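Local coordinates for early 35 kDa protein (Autographa californica nucleopolyhedrovirus, PDB 1P35) that inhibits caspases, blocks the apoptosis that viral infection triggers in the insect host cell, and suppresses the host's antiviral RNA interference, at residues Tyr100-Gln105 against Ala150-Lys155; Ser49-Ser54 against Asp146-Val151; Ser11-Arg16 against Tyr193-Tyr198. All coordinates share one frame; numbering follows the deposited sequence.

Contact 1. Residues Tyr100-Gln105 against Ala150-Lys155; sequences YSVSCQ and AVCVLK
The ring of Y100 is the largest bump in this contact, and its hollow is the notch between C152 and L154 on the facing strand. Chi1 of -71° sets CG of Y100 beside its own backbone N. CD2 then lies 3.8 Å from C152 CB and also touches L154 CB, while L154 CD1 reaches over one face of the ring. A flat aromatic suits this slot because it fills the notch with carbon and still carries its hydroxyl to N31, with which OH is hydrogen-bonded.

Behind the side chains is a regular antiparallel ladder. S101 and V153 form a hydrogen-bonded pair, with V153 N 2.7 Å from S101 O, and S103 and V151 form another; V102 with C152 and C104 with A150 are the non-hydrogen-bonded pairs between and beyond them.

On the face bearing S101, S103, V151 and V153 the bumps are small. S103 OG, held between backbone N and carbonyl carbon (chi1 67°), nestles against V151 CB at 3.4 Å, and a water 2.7 Å from S103 OG donates to V151 O. Q105 CG, beside its own backbone N, lies 4.0 Å from V151 CG2. Short serines beside branched valines suit this more exposed face, the hydroxyl of S103 meeting water while the valines supply bulk.

On the opposite face I52 of strand 52-55 packs on V102, C104 and A150, while C152 meets F46 and L166. Strand 42-48 bonds to the far edge of 148-154, and Y100 pairs with V165 of strand 164-170, whose L166 also packs against Y100.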
loop_
_atom_site.group_PDB
_atom_site.type_symbol
_atom_site.label_atom_id
_atom_site.label_comp_id
_atom_site.label_asym_id
_atom_site.label_seq_id
_atom_site.Cartn_x
_atom_site.Cartn_y
_atom_site.Cartn_z
ATOM N N TYR A 100 12.046 -13.666 -11.742
ATOM C CA TYR A 100 12.388 -14.909 -12.360
ATOM C C TYR A 100 13.061 -14.556 -13.698
ATOM O O TYR A 100 12.756 -13.528 -14.308
ATOM C CB TYR A 100 11.166 -15.757 -12.696
ATOM C CG TYR A 100 10.415 -16.392 -11.523
ATOM C CD1 TYR A 100 9.411 -15.705 -10.837
ATOM C CD2 TYR A 100 10.646 -17.704 -11.188
ATOM C CE1 TYR A 100 8.654 -16.337 -9.853
ATOM C CE2 TYR A 100 9.898 -18.346 -10.210
ATOM C CZ TYR A 100 8.905 -17.671 -9.547
ATOM O OH TYR A 100 8.165 -18.344 -8.592
ATOM N N SER A 101 13.969 -15.428 -14.123
ATOM C CA SER A 101 14.647 -15.321 -15.403
ATOM C C SER A 101 13.694 -16.097 -16.394
ATOM O O SER A 101 13.405 -17.273 -16.202
ATOM C CB SER A 101 16.040 -15.991 -15.285
ATOM O OG SER A 101 16.785 -15.816 -16.464
ATOM N N VAL A 102 13.220 -15.413 -17.430
ATOM C CA VAL A 102 12.290 -15.970 -18.410
ATOM C C VAL A 102 12.847 -16.334 -19.799
ATOM O O VAL A 102 13.588 -15.534 -20.440
ATOM C CB VAL A 102 11.099 -14.959 -18.633
ATOM C CG1 VAL A 102 10.138 -15.460 -19.642
ATOM C CG2 VAL A 102 10.393 -14.694 -17.270
ATOM N N SER A 103 12.482 -17.535 -20.242
ATOM C CA SER A 103 12.806 -18.030 -21.586
ATOM C C SER A 103 11.525 -18.739 -22.119
ATOM O O SER A 103 10.564 -18.940 -21.363
ATOM C CB SER A 103 14.039 -18.982 -21.592
ATOM O OG SER A 103 13.808 -20.211 -20.925
ATOM N N CYS A 104 11.478 -19.091 -23.400
ATOM C CA CYS A 104 10.253 -19.693 -23.949
ATOM C C CYS A 104 10.570 -20.857 -24.855
ATOM O O CYS A 104 11.535 -20.793 -25.648
ATOM C CB CYS A 104 9.461 -18.629 -24.744
ATOM S SG CYS A 104 7.828 -19.145 -25.374
ATOM N N GLN A 105 9.762 -21.911 -24.723
ATOM C CA GLN A 105 9.880 -23.137 -25.499
ATOM C C GLN A 105 8.545 -23.428 -26.159
ATOM O O GLN A 105 7.471 -23.337 -25.519
ATOM C CB GLN A 105 10.243 -24.339 -24.599
ATOM C CG GLN A 105 11.638 -24.254 -23.971
ATOM C CD GLN A 105 12.702 -24.103 -25.052
ATOM O OE1 GLN A 105 13.815 -23.639 -24.803
ATOM N NE2 GLN A 105 12.353 -24.498 -26.262
ATOM N N ALA A 150 6.308 -21.105 -20.930
ATOM C CA ALA A 150 7.152 -20.083 -20.312
ATOM C C ALA A 150 8.003 -20.821 -19.290
ATOM O O ALA A 150 7.454 -21.552 -18.467
ATOM C CB ALA A 150 6.277 -18.985 -19.610
ATOM N N VAL A 151 9.331 -20.624 -19.338
ATOM C CA VAL A 151 10.255 -21.313 -18.415
ATOM C C VAL A 151 10.809 -20.221 -17.508
ATOM O O VAL A 151 11.501 -19.314 -17.968
ATOM C CB VAL A 151 11.396 -21.983 -19.209
ATOM C CG1 VAL A 151 12.373 -22.650 -18.258
ATOM C CG2 VAL A 151 10.810 -22.988 -20.253
ATOM N N CYS A 152 10.476 -20.290 -16.228
ATOM C CA CYS A 152 10.868 -19.253 -15.283
ATOM C C CYS A 152 11.889 -19.746 -14.265
ATOM O O CYS A 152 11.616 -20.699 -13.551
ATOM C CB CYS A 152 9.592 -18.761 -14.639
ATOM S SG CYS A 152 8.306 -18.409 -15.989
ATOM N N VAL A 153 13.066 -19.118 -14.207
ATOM C CA VAL A 153 14.109 -19.597 -13.293
ATOM C C VAL A 153 14.299 -18.655 -12.125
ATOM O O VAL A 153 14.348 -17.455 -12.297
ATOM C CB VAL A 153 15.504 -19.782 -13.972
ATOM C CG1 VAL A 153 16.484 -20.373 -12.949
ATOM C CG2 VAL A 153 15.409 -20.714 -15.202
ATOM N N LEU A 154 14.356 -19.212 -10.921
ATOM C CA LEU A 154 14.539 -18.392 -9.753
ATOM C C LEU A 154 15.856 -18.778 -9.117
ATOM O O LEU A 154 15.990 -19.893 -8.625
ATOM C CB LEU A 154 13.393 -18.616 -8.763
ATOM C CG LEU A 154 13.388 -17.681 -7.547
ATOM C CD1 LEU A 154 13.265 -16.261 -8.055
ATOM C CD2 LEU A 154 12.187 -18.004 -6.600
ATOM N N LYS A 155 16.830 -17.866 -9.157
ATOM C CA LYS A 155 18.132 -18.108 -8.547
ATOM C C LYS A 155 17.861 -18.423 -7.082
ATOM O O LYS A 155 17.005 -17.801 -6.480
ATOM C CB LYS A 155 19.025 -16.861 -8.676
ATOM C CG LYS A 155 19.430 -16.499 -10.125
ATOM C CD LYS A 155 20.443 -15.318 -10.218
ATOM C CE LYS A 155 20.905 -15.061 -11.670
ATOM N NZ LYS A 155 21.941 -13.979 -11.797
HETATM O O HOH W 1 14.481 -19.514 -18.398
#

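Contact 2. Residues Ser49-Ser54 against Asp146-Val151; sequences SGPIRS and DYYVAV
S49 and Y147 bring their CA atoms to 4.9 Å, and from there the two backbones run in the same sense but part company: I52 and A150 are already 7.7 Å apart at CA. No hydrogen bond links the segments, so they do not form a strand pair. G50, nearly fully extended with phi -166° and psi 171°, carries the chain flat past Y148 and leads into strand 52-55 at I52.

The side-chain contact centres on the Y148 ring, which lies against the G50-P51 peptide. P51 N sits 3.5 Å above the plane, over the ring centre, and G50 C is over the same face but displaced toward the rim. G50 CA lies 3.5 Å from Y148 CD1. A side chain here would point away from the tyrosine and be crowded by CD of P51, which is why glycine suits the place. P51 completes the cover: its CD makes a CH-pi contact 3.7 Å from the ring centroid and 20° off the normal, and its CB touches CE2, across the same face from the CD contact at CE1. Further along, the extended I52 chain reaches forward, and its CD1 meets A150 CB at 4.1 Å. A small alanine leaves room there for the isoleucine tip.

Polar groups find partners to the side: S49 OG bonds to K176 O, the backbone of P51 pairs with N171, and R53 forms a salt bridge to E169, which R53 and S54 both face in a classic beta bulge.

The contact therefore rests on dispersion and CH-pi attraction. Proline suits a tyrosine face because its nitrogen carries no hydrogen that would need an acceptor, and that nitrogen probably polarises the adjacent CD-H bonds, favouring their approach to the ring electrons.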
loop_
_atom_site.group_PDB
_atom_site.type_symbol
_atom_site.label_atom_id
_atom_site.label_comp_id
_atom_site.label_asym_id
_atom_site.label_seq_id
_atom_site.Cartn_x
_atom_site.Cartn_y
_atom_site.Cartn_z
ATOM N N SER A 49 -0.532 -19.111 -24.648
ATOM C CA SER A 49 -1.068 -19.330 -25.993
ATOM C C SER A 49 -0.162 -18.889 -27.182
ATOM O O SER A 49 -0.528 -19.054 -28.330
ATOM C CB SER A 49 -2.428 -18.653 -26.102
ATOM O OG SER A 49 -2.304 -17.264 -25.862
ATOM N N GLY A 50 1.017 -18.343 -26.900
ATOM C CA GLY A 50 1.895 -17.927 -27.980
ATOM C C GLY A 50 3.336 -17.617 -27.584
ATOM O O GLY A 50 3.652 -17.504 -26.406
ATOM N N PRO A 51 4.218 -17.406 -28.570
ATOM C CA PRO A 51 5.612 -17.132 -28.253
ATOM C C PRO A 51 5.853 -15.845 -27.514
ATOM O O PRO A 51 5.218 -14.835 -27.792
ATOM C CB PRO A 51 6.279 -17.152 -29.627
ATOM C CG PRO A 51 5.102 -16.494 -30.550
ATOM C CD PRO A 51 3.988 -17.391 -30.036
ATOM N N ILE A 52 6.782 -15.909 -26.563
ATOM C CA ILE A 52 7.171 -14.743 -25.796
ATOM C C ILE A 52 7.979 -13.821 -26.701
ATOM O O ILE A 52 8.739 -14.268 -27.553
ATOM C CB ILE A 52 8.017 -15.131 -24.573
ATOM C CG1 ILE A 52 7.088 -15.796 -23.528
ATOM C CG2 ILE A 52 8.754 -13.933 -24.049
ATOM C CD1 ILE A 52 7.786 -16.259 -22.268
ATOM N N ARG A 53 7.818 -12.527 -26.501
ATOM C CA ARG A 53 8.517 -11.606 -27.330
ATOM C C ARG A 53 9.502 -10.766 -26.541
ATOM O O ARG A 53 10.622 -10.541 -26.990
ATOM C CB ARG A 53 7.527 -10.725 -28.050
ATOM C CG ARG A 53 8.188 -9.967 -29.168
ATOM C CD ARG A 53 7.257 -8.915 -29.679
ATOM N NE ARG A 53 7.005 -7.954 -28.628
ATOM C CZ ARG A 53 5.973 -7.140 -28.651
ATOM N NH1 ARG A 53 5.114 -7.194 -29.677
ATOM N NH2 ARG A 53 5.804 -6.281 -27.654
ATOM N N SER A 54 9.073 -10.249 -25.397
ATOM C CA SER A 54 9.991 -9.503 -24.552
ATOM C C SER A 54 9.466 -9.490 -23.127
ATOM O O SER A 54 8.308 -9.786 -22.910
ATOM C CB SER A 54 10.217 -8.088 -25.074
ATOM O OG SER A 54 9.021 -7.377 -25.186
ATOM N N ASP A 146 0.166 -27.249 -29.533
ATOM C CA ASP A 146 -0.030 -25.985 -30.240
ATOM C C ASP A 146 0.218 -24.729 -29.362
ATOM O O ASP A 146 0.366 -23.618 -29.872
ATOM C CB ASP A 146 -1.431 -25.992 -30.836
ATOM C CG ASP A 146 -2.486 -26.472 -29.841
ATOM O OD1 ASP A 146 -2.287 -27.545 -29.212
ATOM O OD2 ASP A 146 -3.523 -25.774 -29.702
ATOM N N TYR A 147 0.302 -24.927 -28.047
ATOM C CA TYR A 147 0.537 -23.842 -27.085
ATOM C C TYR A 147 2.039 -23.744 -26.792
ATOM O O TYR A 147 2.794 -24.650 -27.139
ATOM C CB TYR A 147 -0.186 -24.153 -25.768
ATOM C CG TYR A 147 -1.670 -24.405 -25.908
ATOM C CD1 TYR A 147 -2.400 -23.848 -26.961
ATOM C CD2 TYR A 147 -2.354 -25.180 -24.966
ATOM C CE1 TYR A 147 -3.764 -24.053 -27.075
ATOM C CE2 TYR A 147 -3.726 -25.395 -25.069
ATOM C CZ TYR A 147 -4.426 -24.828 -26.127
ATOM O OH TYR A 147 -5.788 -25.025 -26.241
ATOM N N TYR A 148 2.468 -22.659 -26.151
ATOM C CA TYR A 148 3.886 -22.520 -25.799
ATOM C C TYR A 148 4.156 -22.763 -24.321
ATOM O O TYR A 148 3.234 -23.056 -23.553
ATOM C CB TYR A 148 4.416 -21.143 -26.205
ATOM C CG TYR A 148 4.573 -20.988 -27.705
ATOM C CD1 TYR A 148 3.448 -20.981 -28.541
ATOM C CD2 TYR A 148 5.833 -20.894 -28.286
ATOM C CE1 TYR A 148 3.570 -20.889 -29.911
ATOM C CE2 TYR A 148 5.970 -20.804 -29.669
ATOM C CZ TYR A 148 4.820 -20.806 -30.476
ATOM O OH TYR A 148 4.917 -20.746 -31.832
ATOM N N VAL A 149 5.415 -22.623 -23.918
ATOM C CA VAL A 149 5.775 -22.855 -22.520
ATOM C C VAL A 149 6.723 -21.799 -21.987
ATOM O O VAL A 149 7.811 -21.616 -22.538
ATOM C CB VAL A 149 6.480 -24.208 -22.309
ATOM C CG1 VAL A 149 6.902 -24.330 -20.840
ATOM C CG2 VAL A 149 5.565 -25.387 -22.702
ATOM N N ALA A 150 6.308 -21.105 -20.930
ATOM C CA ALA A 150 7.152 -20.083 -20.312
ATOM C C ALA A 150 8.003 -20.821 -19.290
ATOM O O ALA A 150 7.454 -21.552 -18.467
ATOM C CB ALA A 150 6.277 -18.985 -19.610
ATOM N N VAL A 151 9.331 -20.624 -19.338
ATOM C CA VAL A 151 10.255 -21.313 -18.415
ATOM C C VAL A 151 10.809 -20.221 -17.508
ATOM O O VAL A 151 11.501 -19.314 -17.968
ATOM C CB VAL A 151 11.396 -21.983 -19.209
ATOM C CG1 VAL A 151 12.373 -22.650 -18.258
ATOM C CG2 VAL A 151 10.810 -22.988 -20.253
#

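Contact 3. Residues Ser11-Arg16 against Tyr193-Tyr198; sequences SQTIIR and YDVVAY. With PO4 (phosphate ion), chain D; EDO (1,2-ethanediol), chain G.
R16 and Y198 both hold CG anti to the backbone N (chi1 -164° and 175°), laying the two side chains alongside each other, with R16 CG 3.7 Å from Y198 CD1. A bend at chi3 then turns NE of R16, and the guanidinium ends with NH1 3.2 Å from O4 of a phosphate at its edge and NH2 bonded to O1. E26 forms a salt bridge with NH2, while K58 of the same chain and R79 of the second subunit also bond to the phosphate. An ethanediol, like the phosphate probably from the crystallisation liquor, fits between the pair: O2 accepts from R16 NH1 at 3.1 Å, and C2 lies over the centre of the Y198 ring.

Strands 10-21 and 191-199 are parallel neighbours here, near the middle of the chain. T13 N to D194 O, V196 N to T13 O, I15 N to V196 O and Y198 N to I15 O build the ladder. Branched residues suit both faces: I14 CG2 meets V196 CG2 at 3.9 Å, and I15 packs on V195 and on the small A197.

D194 and V195 both face L281 in a classic bulge. D194 OD2 takes Q12 N from above its carboxylate plane at 3.1 Å, while OD1 is bonded to H282.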
loop_
_atom_site.group_PDB
_atom_site.type_symbol
_atom_site.label_atom_id
_atom_site.label_comp_id
_atom_site.label_asym_id
_atom_site.label_seq_id
_atom_site.Cartn_x
_atom_site.Cartn_y
_atom_site.Cartn_z
ATOM N N SER A 11 2.585 -19.954 -2.235
ATOM C CA SER A 11 1.251 -19.411 -1.924
ATOM C C SER A 11 1.094 -18.024 -2.522
ATOM O O SER A 11 2.013 -17.490 -3.152
ATOM C CB SER A 11 0.974 -19.330 -0.402
ATOM O OG SER A 11 1.731 -18.328 0.266
ATOM N N GLN A 12 -0.093 -17.457 -2.370
ATOM C CA GLN A 12 -0.341 -16.103 -2.821
ATOM C C GLN A 12 0.105 -15.758 -4.260
ATOM O O GLN A 12 0.870 -14.799 -4.481
ATOM C CB GLN A 12 0.332 -15.119 -1.853
ATOM C CG GLN A 12 -0.008 -15.292 -0.368
ATOM C CD GLN A 12 0.963 -14.499 0.513
ATOM O OE1 GLN A 12 0.862 -13.266 0.649
ATOM N NE2 GLN A 12 1.952 -15.208 1.064
ATOM N N THR A 13 -0.420 -16.503 -5.228
ATOM C CA THR A 13 -0.124 -16.273 -6.619
ATOM C C THR A 13 -1.110 -15.221 -7.154
ATOM O O THR A 13 -2.320 -15.302 -6.936
ATOM C CB THR A 13 -0.205 -17.619 -7.420
ATOM O OG1 THR A 13 0.769 -18.540 -6.892
ATOM C CG2 THR A 13 0.102 -17.408 -8.885
ATOM N N ILE A 14 -0.563 -14.220 -7.831
ATOM C CA ILE A 14 -1.338 -13.133 -8.420
ATOM C C ILE A 14 -0.995 -13.066 -9.904
ATOM O O ILE A 14 0.174 -13.013 -10.269
ATOM C CB ILE A 14 -0.980 -11.812 -7.730
ATOM C CG1 ILE A 14 -1.174 -11.990 -6.210
ATOM C CG2 ILE A 14 -1.891 -10.704 -8.197
ATOM C CD1 ILE A 14 -0.852 -10.753 -5.397
ATOM N N ILE A 15 -2.027 -12.998 -10.744
ATOM C CA ILE A 15 -1.875 -13.032 -12.167
ATOM C C ILE A 15 -2.689 -11.985 -12.846
ATOM O O ILE A 15 -3.801 -11.695 -12.418
ATOM C CB ILE A 15 -2.388 -14.382 -12.712
ATOM C CG1 ILE A 15 -1.557 -15.530 -12.146
ATOM C CG2 ILE A 15 -2.481 -14.353 -14.251
ATOM C CD1 ILE A 15 -2.198 -16.926 -12.487
ATOM N N ARG A 16 -2.124 -11.428 -13.920
ATOM C CA ARG A 16 -2.851 -10.464 -14.736
ATOM C C ARG A 16 -2.408 -10.746 -16.161
ATOM O O ARG A 16 -1.217 -10.975 -16.431
ATOM C CB ARG A 16 -2.512 -9.012 -14.387
ATOM C CG ARG A 16 -3.537 -8.064 -14.967
ATOM C CD ARG A 16 -3.153 -6.557 -14.877
ATOM N NE ARG A 16 -1.996 -6.299 -15.718
ATOM C CZ ARG A 16 -1.371 -5.134 -15.837
ATOM N NH1 ARG A 16 -1.787 -4.072 -15.154
ATOM N NH2 ARG A 16 -0.335 -5.041 -16.668
ATOM N N TYR A 193 -5.291 -24.498 -3.916
ATOM C CA TYR A 193 -5.134 -23.269 -4.696
ATOM C C TYR A 193 -5.170 -22.011 -3.833
ATOM O O TYR A 193 -5.817 -21.974 -2.819
ATOM C CB TYR A 193 -6.222 -23.115 -5.714
ATOM C CG TYR A 193 -6.224 -24.094 -6.833
ATOM C CD1 TYR A 193 -6.748 -25.394 -6.669
ATOM C CD2 TYR A 193 -5.802 -23.690 -8.112
ATOM C CE1 TYR A 193 -6.867 -26.261 -7.767
ATOM C CE2 TYR A 193 -5.918 -24.531 -9.201
ATOM C CZ TYR A 193 -6.450 -25.806 -9.047
ATOM O OH TYR A 193 -6.585 -26.571 -10.192
ATOM N N ASP A 194 -4.419 -20.990 -4.244
ATOM C CA ASP A 194 -4.396 -19.710 -3.556
ATOM C C ASP A 194 -3.875 -18.739 -4.606
ATOM O O ASP A 194 -2.666 -18.454 -4.683
ATOM C CB ASP A 194 -3.490 -19.694 -2.312
ATOM C CG ASP A 194 -3.590 -18.360 -1.573
ATOM O OD1 ASP A 194 -4.631 -17.665 -1.786
ATOM O OD2 ASP A 194 -2.681 -18.009 -0.800
ATOM N N VAL A 195 -4.816 -18.228 -5.399
ATOM C CA VAL A 195 -4.480 -17.379 -6.520
ATOM C C VAL A 195 -5.680 -16.482 -6.889
ATOM O O VAL A 195 -6.844 -16.845 -6.637
ATOM C CB VAL A 195 -4.103 -18.326 -7.732
ATOM C CG1 VAL A 195 -5.350 -19.298 -8.093
ATOM C CG2 VAL A 195 -3.686 -17.541 -8.922
ATOM N N VAL A 196 -5.369 -15.288 -7.400
ATOM C CA VAL A 196 -6.351 -14.330 -7.901
ATOM C C VAL A 196 -5.797 -13.979 -9.289
ATOM O O VAL A 196 -4.576 -14.043 -9.508
ATOM C CB VAL A 196 -6.494 -13.024 -7.015
ATOM C CG1 VAL A 196 -7.021 -13.374 -5.622
ATOM C CG2 VAL A 196 -5.163 -12.339 -6.838
ATOM N N ALA A 197 -6.705 -13.690 -10.225
ATOM C CA ALA A 197 -6.365 -13.326 -11.573
ATOM C C ALA A 197 -7.343 -12.286 -12.137
ATOM O O ALA A 197 -8.553 -12.235 -11.798
ATOM C CB ALA A 197 -6.333 -14.545 -12.481
ATOM N N TYR A 198 -6.777 -11.431 -12.971
ATOM C CA TYR A 198 -7.491 -10.380 -13.658
ATOM C C TYR A 198 -7.125 -10.631 -15.142
ATOM O O TYR A 198 -5.938 -10.648 -15.468
ATOM C CB TYR A 198 -6.960 -8.993 -13.165
ATOM C CG TYR A 198 -7.546 -7.808 -13.901
ATOM C CD1 TYR A 198 -7.155 -7.528 -15.217
ATOM C CD2 TYR A 198 -8.506 -6.976 -13.294
ATOM C CE1 TYR A 198 -7.681 -6.453 -15.922
ATOM C CE2 TYR A 198 -9.054 -5.882 -13.979
ATOM C CZ TYR A 198 -8.628 -5.619 -15.300
ATOM O OH TYR A 198 -9.047 -4.488 -15.971
HETATM P P PO4 D . 0.080 -0.959 -16.717
HETATM O O1 PO4 D . 0.468 -2.054 -17.702
HETATM O O2 PO4 D . 1.044 0.200 -16.885
HETATM O O3 PO4 D . -1.341 -0.479 -16.980
HETATM O O4 PO4 D . 0.142 -1.536 -15.330
HETATM C C1 EDO G . -4.874 -3.814 -11.858
HETATM O O1 EDO G . -5.256 -2.431 -11.621
HETATM C C2 EDO G . -5.357 -4.301 -13.189
HETATM O O2 EDO G . -4.654 -3.618 -14.193
HETATM O O HOH W 2 -0.244 -19.942 -4.821
#

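Contacts 1 and 2 share strand 148-154, including A150 and V151, and lie side by side with centres 11 Å apart; the centre of contact 3 is about 18 and 20 Å from theirs. Contacts 1 and 2 are toward the periphery, about 17 Å from the chain centre, whereas contact 3 is only about 4 Å from it and closes a chain loop within which the others are nested. I52 joins the first two, packing on V102. Their chemistry differs: an antiparallel ladder in contact 1, carbon against a ring face without hydrogen bonds in contact 2, and in contact 3 a parallel ladder with charged groups at both ends. All three are only partly buried.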